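Local coordinates for protein metallo-carboxypeptidase (Pseudomonas aeruginosa, PDB 4A39) that is a zinc-dependent M14-family carboxypeptidase, a bacterial model for the mammalian cytosolic carboxypeptidases, and probably removes C-terminal residues from peptides, at residues A[188-197]-A[369-378]. Residues are numbered along the deposited sequence; the frame is centred on the assembly and turned at random.
Sequences WFMEGLIERL and SKRLGQDVLS
One face of the F189 ring is covered by the backbone of G373, whose CA lies 3.6 Å from the F189 ring centroid in a CH-pi contact, while V376 CG2 meets the ring edge at CZ. With CG anti to the backbone N (chi1 173°), the F189 ring reaches over to the other helix and sits as a knob among S369, L372, G373 and V376. K370 CD lies against the rim of the W188 indole; Y126 packs edge-to-face with the same ring. At the R196 guanidinium edge, NH1 reaches S378 OG at 2.8 Å, in plane and nearly straight (166°), and makes a weak, bent bond to Q374 O; NE and NH2 form salt bridges with D202 and E204, and E204 also hydrogen-bonds S378 OG. Helices 185-196 and 366-383 pack here against the central mixed sheet of the zinc carboxypeptidase fold, touching strands 212-217 and 343-350. The axes of segments 188-196 and 369-378 pass 6.4 Å apart, crossing at -52°, a closeness that G192 and G373 permit by presenting bare backbone: G192 CA approaches K370 O to 3.4 Å in a CA-H...O contact. K370, bent at chi3, lays its chain over G192; its NZ forms salt bridges with E191 OE2 (2.9 Å), at the anti lone pair, and with E195 OE1 (2.7 Å), from above the carboxylate plane. R130 and Y126 hold E191 OE1. L377 CD1 packs against L193 CG at 3.8 Å and also touches L197 CD2.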
loop_
_atom_site.group_PDB
_atom_site.type_symbol
_atom_site.label_atom_id
_atom_site.label_comp_id
_atom_site.label_asym_id
_atom_site.label_seq_id
_atom_site.Cartn_x
_atom_site.Cartn_y
_atom_site.Cartn_z
ATOM N N TRP A 188 -4.195 -4.025 1.705
ATOM C CA TRP A 188 -4.525 -4.775 2.917
ATOM C C TRP A 188 -5.155 -3.782 3.895
ATOM O O TRP A 188 -6.138 -4.090 4.573
ATOM C CB TRP A 188 -3.277 -5.409 3.543
ATOM C CG TRP A 188 -2.881 -6.709 2.899
ATOM C CD1 TRP A 188 -1.808 -6.931 2.080
ATOM C CD2 TRP A 188 -3.560 -7.965 3.020
ATOM N NE1 TRP A 188 -1.777 -8.247 1.688
ATOM C CE2 TRP A 188 -2.840 -8.904 2.247
ATOM C CE3 TRP A 188 -4.707 -8.388 3.706
ATOM C CZ2 TRP A 188 -3.228 -10.246 2.140
ATOM C CZ3 TRP A 188 -5.095 -9.725 3.600
ATOM C CH2 TRP A 188 -4.354 -10.637 2.822
ATOM N N PHE A 189 -4.578 -2.585 3.956
ATOM C CA PHE A 189 -5.078 -1.509 4.818
ATOM C C PHE A 189 -6.546 -1.237 4.456
ATOM O O PHE A 189 -7.402 -1.084 5.330
ATOM C CB PHE A 189 -4.215 -0.251 4.601
ATOM C CG PHE A 189 -4.719 1.000 5.295
ATOM C CD1 PHE A 189 -5.781 1.729 4.761
ATOM C CD2 PHE A 189 -4.089 1.482 6.439
ATOM C CE1 PHE A 189 -6.204 2.922 5.352
ATOM C CE2 PHE A 189 -4.501 2.677 7.038
ATOM C CZ PHE A 189 -5.561 3.399 6.492
ATOM N N MET A 190 -6.834 -1.187 3.159
ATOM C CA MET A 190 -8.195 -0.932 2.694
ATOM C C MET A 190 -9.149 -2.061 3.082
ATOM O O MET A 190 -10.310 -1.811 3.402
ATOM C CB MET A 190 -8.204 -0.740 1.176
ATOM C CG MET A 190 -7.331 0.413 0.692
ATOM S SD MET A 190 -7.825 2.035 1.344
ATOM C CE MET A 190 -9.259 2.386 0.328
ATOM N N GLU A 191 -8.670 -3.304 3.052
ATOM C CA GLU A 191 -9.517 -4.435 3.428
ATOM C C GLU A 191 -9.949 -4.315 4.893
ATOM O O GLU A 191 -11.093 -4.604 5.236
ATOM C CB GLU A 191 -8.789 -5.769 3.208
ATOM C CG GLU A 191 -9.601 -6.986 3.660
ATOM C CD GLU A 191 -8.930 -8.307 3.339
ATOM O OE1 GLU A 191 -8.622 -8.547 2.153
ATOM O OE2 GLU A 191 -8.717 -9.110 4.271
ATOM N N GLY A 192 -9.032 -3.886 5.753
ATOM C CA GLY A 192 -9.358 -3.733 7.161
ATOM C C GLY A 192 -10.386 -2.639 7.367
ATOM O O GLY A 192 -11.323 -2.781 8.161
ATOM N N LEU A 193 -10.203 -1.540 6.642
ATOM C CA LEU A 193 -11.102 -0.400 6.721
ATOM C C LEU A 193 -12.515 -0.831 6.318
ATOM O O LEU A 193 -13.483 -0.611 7.053
ATOM C CB LEU A 193 -10.578 0.708 5.794
ATOM C CG LEU A 193 -11.201 2.105 5.807
ATOM C CD1 LEU A 193 -10.231 3.086 5.153
ATOM C CD2 LEU A 193 -12.530 2.095 5.079
ATOM N N ILE A 194 -12.629 -1.475 5.162
ATOM C CA ILE A 194 -13.929 -1.916 4.669
ATOM C C ILE A 194 -14.577 -2.987 5.543
ATOM O O ILE A 194 -15.785 -2.953 5.773
ATOM C CB ILE A 194 -13.823 -2.415 3.201
ATOM C CG1 ILE A 194 -13.765 -1.216 2.253
ATOM C CG2 ILE A 194 -15.019 -3.277 2.835
ATOM C CD1 ILE A 194 -12.557 -0.336 2.430
ATOM N N GLU A 195 -13.789 -3.932 6.042
ATOM C CA GLU A 195 -14.363 -4.977 6.875
ATOM C C GLU A 195 -14.951 -4.429 8.170
ATOM O O GLU A 195 -15.895 -5.005 8.710
ATOM C CB GLU A 195 -13.326 -6.054 7.191
ATOM C CG GLU A 195 -12.803 -6.759 5.959
ATOM C CD GLU A 195 -12.153 -8.090 6.274
ATOM O OE1 GLU A 195 -11.554 -8.222 7.363
ATOM O OE2 GLU A 195 -12.234 -9.000 5.422
ATOM N N ARG A 196 -14.406 -3.325 8.674
ATOM C CA ARG A 196 -14.937 -2.753 9.907
ATOM C C ARG A 196 -16.364 -2.253 9.705
ATOM O O ARG A 196 -17.161 -2.228 10.646
ATOM C CB ARG A 196 -14.065 -1.600 10.416
ATOM C CG ARG A 196 -14.686 -0.917 11.629
ATOM C CD ARG A 196 -13.765 0.057 12.338
ATOM N NE ARG A 196 -14.467 0.682 13.456
ATOM C CZ ARG A 196 -13.927 1.550 14.304
ATOM N NH1 ARG A 196 -12.657 1.910 14.180
ATOM N NH2 ARG A 196 -14.663 2.057 15.284
ATOM N N LEU A 197 -16.683 -1.861 8.476
ATOM C CA LEU A 197 -18.018 -1.361 8.143
ATOM C C LEU A 197 -19.111 -2.417 8.317
ATOM O O LEU A 197 -20.296 -2.086 8.404
ATOM C CB LEU A 197 -18.039 -0.838 6.704
ATOM C CG LEU A 197 -17.579 0.601 6.458
ATOM C CD1 LEU A 197 -18.610 1.564 7.024
ATOM C CD2 LEU A 197 -16.222 0.831 7.082
ATOM N N SER A 369 -1.780 -4.401 8.796
ATOM C CA SER A 369 -2.166 -3.337 7.873
ATOM C C SER A 369 -3.676 -3.128 7.993
ATOM O O SER A 369 -4.159 -1.997 8.039
ATOM C CB SER A 369 -1.802 -3.724 6.437
ATOM O OG SER A 369 -0.397 -3.887 6.298
ATOM N N LYS A 370 -4.414 -4.234 8.044
ATOM C CA LYS A 370 -5.866 -4.192 8.192
ATOM C C LYS A 370 -6.235 -3.478 9.487
ATOM O O LYS A 370 -7.157 -2.668 9.519
ATOM C CB LYS A 370 -6.441 -5.616 8.214
ATOM C CG LYS A 370 -6.385 -6.327 6.866
ATOM C CD LYS A 370 -6.949 -7.742 6.925
ATOM C CE LYS A 370 -8.429 -7.748 7.258
ATOM N NZ LYS A 370 -8.975 -9.131 7.135
ATOM N N ARG A 371 -5.501 -3.776 10.555
ATOM C CA ARG A 371 -5.769 -3.170 11.857
ATOM C C ARG A 371 -5.524 -1.666 11.827
ATOM O O ARG A 371 -6.287 -0.891 12.409
ATOM C CB ARG A 371 -4.892 -3.819 12.939
ATOM C CG ARG A 371 -5.453 -3.688 14.351
ATOM C CD ARG A 371 -4.482 -3.017 15.314
ATOM N NE ARG A 371 -3.176 -3.676 15.384
ATOM C CZ ARG A 371 -2.971 -4.918 15.813
ATOM N NH1 ARG A 371 -3.990 -5.665 16.218
ATOM N NH2 ARG A 371 -1.738 -5.415 15.835
ATOM N N LEU A 372 -4.457 -1.245 11.152
ATOM C CA LEU A 372 -4.157 0.178 11.065
ATOM C C LEU A 372 -5.307 0.886 10.351
ATOM O O LEU A 372 -5.674 2.011 10.705
ATOM C CB LEU A 372 -2.841 0.414 10.315
ATOM C CG LEU A 372 -2.390 1.877 10.211
ATOM C CD1 LEU A 372 -2.021 2.419 11.588
ATOM C CD2 LEU A 372 -1.188 1.963 9.276
ATOM N N GLY A 373 -5.886 0.221 9.355
ATOM C CA GLY A 373 -7.000 0.814 8.635
ATOM C C GLY A 373 -8.164 1.058 9.577
ATOM O O GLY A 373 -8.841 2.088 9.511
ATOM N N GLN A 374 -8.399 0.106 10.470
ATOM C CA GLN A 374 -9.487 0.239 11.424
ATOM C C GLN A 374 -9.189 1.319 12.465
ATOM O O GLN A 374 -10.096 2.033 12.896
ATOM C CB GLN A 374 -9.750 -1.110 12.094
ATOM C CG GLN A 374 -10.190 -2.174 11.097
ATOM C CD GLN A 374 -10.467 -3.514 11.743
ATOM O OE1 GLN A 374 -9.587 -4.111 12.360
ATOM N NE2 GLN A 374 -11.696 -3.997 11.600
ATOM N N ASP A 375 -7.925 1.454 12.862
ATOM C CA ASP A 375 -7.573 2.465 13.852
ATOM C C ASP A 375 -7.632 3.859 13.241
ATOM O O ASP A 375 -7.889 4.841 13.939
ATOM C CB ASP A 375 -6.187 2.195 14.451
ATOM C CG ASP A 375 -6.164 0.950 15.323
ATOM O OD1 ASP A 375 -7.199 0.650 15.962
ATOM O OD2 ASP A 375 -5.113 0.282 15.389
ATOM N N VAL A 376 -7.393 3.948 11.938
ATOM C CA VAL A 376 -7.471 5.234 11.261
ATOM C C VAL A 376 -8.932 5.687 11.278
ATOM O O VAL A 376 -9.223 6.872 11.447
ATOM C CB VAL A 376 -6.964 5.133 9.801
ATOM C CG1 VAL A 376 -7.428 6.341 8.997
ATOM C CG2 VAL A 376 -5.440 5.065 9.788
ATOM N N LEU A 377 -9.855 4.745 11.110
ATOM C CA LEU A 377 -11.273 5.083 11.134
ATOM C C LEU A 377 -11.633 5.651 12.501
ATOM O O LEU A 377 -12.404 6.604 12.594
ATOM C CB LEU A 377 -12.135 3.854 10.823
ATOM C CG LEU A 377 -12.215 3.466 9.343
ATOM C CD1 LEU A 377 -13.036 2.196 9.178
ATOM C CD2 LEU A 377 -12.842 4.607 8.557
ATOM N N SER A 378 -11.067 5.071 13.557
ATOM C CA SER A 378 -11.328 5.556 14.909
ATOM C C SER A 378 -10.827 6.990 15.044
ATOM O O SER A 378 -11.480 7.830 15.667
ATOM C CB SER A 378 -10.631 4.677 15.951
ATOM O OG SER A 378 -11.272 3.419 16.077
#